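Local coordinates for protein secondary thiamine-phosphate synthase enzyme (Thermus thermophilus, PDB 2CU5) that probably acts as a secondary thiamine-phosphate synthase of the UPF0047 (YjbQ) family, at residues N18-V23 and W108-L113. Residues are numbered along the deposited sequence; the frame is centred on the assembly and turned at random.
Sequences NITRKV and WQQVFL
N18 and Q110 meet through their amides: CG of N18 stands anti to its backbone N (chi1 -169°), while the Q110 chain is bent at chi2 (-73°). N18 ND2 donates to Q110 OE1 at 2.7 Å, in the carbonyl plane and on a lone pair, although the two amide planes are turned 61° apart. Q110 NE2 is tied back to the carbonyl O of Q109, which fixes the amide's rotation. An alanine in place of Q110 would probably leave N18 ND2 without this acceptor and Q109 O without the amide N-H that it receives. N18 OD1 takes two donors, T20 N, closing an Asx turn, and T20 OG1. The same hydroxyl oxygen accepts from V111 N at 2.8 Å, standing in for a strand carbonyl where the chain turns into the helix. I19 N bonds V111 O at 2.9 Å, and I19 CG1 packs on V111 CG1 at 3.8 Å. N18 and F112 form an antiparallel non-hydrogen-bonded pair. The contact joins the end of strand 15-18, outermost of its three-stranded sheet within this chain, and the start of helix 20-25 to central strand 110-115, flanked by strand 43-48; I19 and L113 reach V9 of strand 5-11.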
ATOM      1  N   ASN A  18      11.649 -14.020   3.247  1.00 16.48           N
ATOM      2  CA  ASN A  18      10.659 -14.317   4.278  1.00 16.08           C
ATOM      3  C   ASN A  18      11.194 -13.871   5.641  1.00 15.12           C
ATOM      4  O   ASN A  18      12.123 -14.471   6.175  1.00 17.39           O
ATOM      5  CB  ASN A  18      10.379 -15.822   4.299  1.00 15.47           C
ATOM      6  CG  ASN A  18       9.171 -16.175   5.142  1.00 13.95           C
ATOM      7  OD1 ASN A  18       8.936 -15.570   6.186  1.00 16.20           O
ATOM      8  ND2 ASN A  18       8.400 -17.160   4.694  1.00 16.30           N
ATOM      9  N   ILE A  19      10.607 -12.823   6.202  1.00 16.55           N
ATOM     10  CA  ILE A  19      11.055 -12.300   7.491  1.00 16.95           C
ATOM     11  C   ILE A  19      10.032 -12.518   8.601  1.00 17.08           C
ATOM     12  O   ILE A  19      10.112 -11.903   9.664  1.00 16.91           O
ATOM     13  CB  ILE A  19      11.333 -10.795   7.393  1.00 17.21           C
ATOM     14  CG1 ILE A  19      10.038 -10.065   7.011  1.00 14.32           C
ATOM     15  CG2 ILE A  19      12.447 -10.538   6.364  1.00 17.86           C
ATOM     16  CD1 ILE A  19      10.135  -8.555   7.041  1.00 14.57           C
ATOM     17  N   THR A  20       9.072 -13.396   8.350  1.00 17.48           N
ATOM     18  CA  THR A  20       8.020 -13.678   9.317  1.00 18.79           C
ATOM     19  C   THR A  20       8.580 -14.057  10.686  1.00 18.62           C
ATOM     20  O   THR A  20       8.229 -13.449  11.698  1.00 17.21           O
ATOM     21  CB  THR A  20       7.113 -14.829   8.824  1.00 18.10           C
ATOM     22  OG1 THR A  20       6.704 -14.575   7.474  1.00 19.96           O
ATOM     23  CG2 THR A  20       5.871 -14.946   9.699  1.00 18.82           C
ATOM     24  N   ARG A  21       9.455 -15.056  10.710  1.00 20.03           N
ATOM     25  CA  ARG A  21      10.034 -15.523  11.963  1.00 20.74           C
ATOM     26  C   ARG A  21      10.938 -14.498  12.631  1.00 20.60           C
ATOM     27  O   ARG A  21      10.933 -14.377  13.858  1.00 21.21           O
ATOM     28  CB  ARG A  21      10.793 -16.838  11.741  1.00 22.76           C
ATOM     29  CG  ARG A  21      11.420 -17.418  13.006  1.00 25.40           C
ATOM     30  CD  ARG A  21      10.430 -17.443  14.165  1.00 25.25           C
ATOM     31  NE  ARG A  21       9.187 -18.134  13.827  1.00 25.49           N
ATOM     32  CZ  ARG A  21       9.097 -19.432  13.557  1.00 27.68           C
ATOM     33  NH1 ARG A  21      10.180 -20.196  13.582  1.00 28.14           N
ATOM     34  NH2 ARG A  21       7.916 -19.971  13.272  1.00 29.57           N
ATOM     35  N   LYS A  22      11.715 -13.760  11.844  1.00 20.29           N
ATOM     36  CA  LYS A  22      12.593 -12.746  12.424  1.00 19.68           C
ATOM     37  C   LYS A  22      11.789 -11.610  13.062  1.00 19.53           C
ATOM     38  O   LYS A  22      12.209 -11.032  14.071  1.00 17.90           O
ATOM     39  CB  LYS A  22      13.572 -12.207  11.369  1.00 21.08           C
ATOM     40  CG  LYS A  22      14.686 -13.210  11.058  1.00 23.76           C
ATOM     41  CD  LYS A  22      15.749 -12.669  10.119  1.00 23.49           C
ATOM     42  CE  LYS A  22      16.834 -13.717   9.883  1.00 24.35           C
ATOM     43  NZ  LYS A  22      17.926 -13.240   8.987  1.00 24.16           N
ATOM     44  N   VAL A  23      10.637 -11.285  12.479  1.00 18.11           N
ATOM     45  CA  VAL A  23       9.782 -10.249  13.049  1.00 17.72           C
ATOM     46  C   VAL A  23       9.202 -10.790  14.355  1.00 16.64           C
ATOM     47  O   VAL A  23       9.197 -10.105  15.369  1.00 19.63           O
ATOM     48  CB  VAL A  23       8.598  -9.887  12.121  1.00 17.82           C
ATOM     49  CG1 VAL A  23       7.563  -9.060  12.892  1.00 17.76           C
ATOM     50  CG2 VAL A  23       9.092  -9.089  10.921  1.00 16.11           C
ATOM     51  N   TRP A 108      -2.137 -19.095   3.891  1.00 22.93           N
ATOM     52  CA  TRP A 108      -1.111 -19.029   2.849  1.00 22.12           C
ATOM     53  C   TRP A 108      -0.335 -17.722   2.830  1.00 22.05           C
ATOM     54  O   TRP A 108       0.194 -17.333   1.787  1.00 21.47           O
ATOM     55  CB  TRP A 108      -1.743 -19.248   1.476  1.00 22.09           C
ATOM     56  CG  TRP A 108      -2.532 -20.506   1.390  1.00 23.51           C
ATOM     57  CD1 TRP A 108      -3.887 -20.634   1.500  1.00 23.26           C
ATOM     58  CD2 TRP A 108      -2.015 -21.829   1.219  1.00 23.82           C
ATOM     59  NE1 TRP A 108      -4.246 -21.958   1.407  1.00 24.87           N
ATOM     60  CE2 TRP A 108      -3.116 -22.713   1.235  1.00 24.56           C
ATOM     61  CE3 TRP A 108      -0.727 -22.354   1.054  1.00 23.82           C
ATOM     62  CZ2 TRP A 108      -2.968 -24.099   1.093  1.00 25.43           C
ATOM     63  CZ3 TRP A 108      -0.580 -23.735   0.912  1.00 25.61           C
ATOM     64  CH2 TRP A 108      -1.698 -24.588   0.932  1.00 23.40           C
ATOM     65  N   GLN A 109      -0.257 -17.051   3.975  1.00 18.73           N
ATOM     66  CA  GLN A 109       0.449 -15.776   4.054  1.00 18.43           C
ATOM     67  C   GLN A 109       1.749 -15.816   4.842  1.00 18.10           C
ATOM     68  O   GLN A 109       1.867 -16.521   5.842  1.00 17.55           O
ATOM     69  CB  GLN A 109      -0.442 -14.700   4.683  1.00 15.81           C
ATOM     70  CG  GLN A 109      -1.661 -14.286   3.879  1.00 17.72           C
ATOM     71  CD  GLN A 109      -2.459 -13.221   4.609  1.00 18.91           C
ATOM     72  OE1 GLN A 109      -2.764 -13.374   5.792  1.00 19.38           O
ATOM     73  NE2 GLN A 109      -2.799 -12.137   3.914  1.00 18.74           N
ATOM     74  N   GLN A 110       2.717 -15.038   4.370  1.00 18.36           N
ATOM     75  CA  GLN A 110       4.023 -14.895   5.001  1.00 18.55           C
ATOM     76  C   GLN A 110       4.440 -13.438   4.791  1.00 17.68           C
ATOM     77  O   GLN A 110       4.015 -12.800   3.822  1.00 16.30           O
ATOM     78  CB  GLN A 110       5.049 -15.835   4.355  1.00 18.37           C
ATOM     79  CG  GLN A 110       4.846 -17.306   4.686  1.00 18.07           C
ATOM     80  CD  GLN A 110       5.232 -17.647   6.116  1.00 21.23           C
ATOM     81  OE1 GLN A 110       6.406 -17.834   6.424  1.00 20.97           O
ATOM     82  NE2 GLN A 110       4.240 -17.714   7.001  1.00 21.60           N
ATOM     83  N   VAL A 111       5.249 -12.904   5.701  1.00 15.80           N
ATOM     84  CA  VAL A 111       5.708 -11.525   5.581  1.00 16.49           C
ATOM     85  C   VAL A 111       7.025 -11.505   4.818  1.00 17.09           C
ATOM     86  O   VAL A 111       7.978 -12.190   5.193  1.00 15.87           O
ATOM     87  CB  VAL A 111       5.905 -10.879   6.971  1.00 15.37           C
ATOM     88  CG1 VAL A 111       6.338  -9.432   6.820  1.00 15.62           C
ATOM     89  CG2 VAL A 111       4.614 -10.967   7.756  1.00 14.39           C
ATOM     90  N   PHE A 112       7.072 -10.720   3.742  1.00 16.60           N
ATOM     91  CA  PHE A 112       8.264 -10.641   2.907  1.00 17.14           C
ATOM     92  C   PHE A 112       8.896  -9.270   2.775  1.00 16.81           C
ATOM     93  O   PHE A 112       8.210  -8.249   2.722  1.00 15.16           O
ATOM     94  CB  PHE A 112       7.952 -11.108   1.480  1.00 16.31           C
ATOM     95  CG  PHE A 112       7.661 -12.567   1.358  1.00 15.67           C
ATOM     96  CD1 PHE A 112       8.692 -13.502   1.371  1.00 18.48           C
ATOM     97  CD2 PHE A 112       6.353 -13.011   1.207  1.00 17.37           C
ATOM     98  CE1 PHE A 112       8.422 -14.867   1.232  1.00 17.64           C
ATOM     99  CE2 PHE A 112       6.072 -14.362   1.069  1.00 18.10           C
ATOM    100  CZ  PHE A 112       7.110 -15.296   1.081  1.00 20.12           C
ATOM    101  N   LEU A 113      10.223  -9.264   2.727  1.00 16.90           N
ATOM    102  CA  LEU A 113      10.951  -8.036   2.479  1.00 18.44           C
ATOM    103  C   LEU A 113      11.206  -8.194   0.978  1.00 17.27           C
ATOM    104  O   LEU A 113      11.945  -9.079   0.559  1.00 17.93           O
ATOM    105  CB  LEU A 113      12.281  -7.999   3.232  1.00 19.20           C
ATOM    106  CG  LEU A 113      12.991  -6.637   3.185  1.00 20.24           C
ATOM    107  CD1 LEU A 113      14.239  -6.690   4.050  1.00 21.34           C
ATOM    108  CD2 LEU A 113      13.354  -6.268   1.749  1.00 20.17           C
TER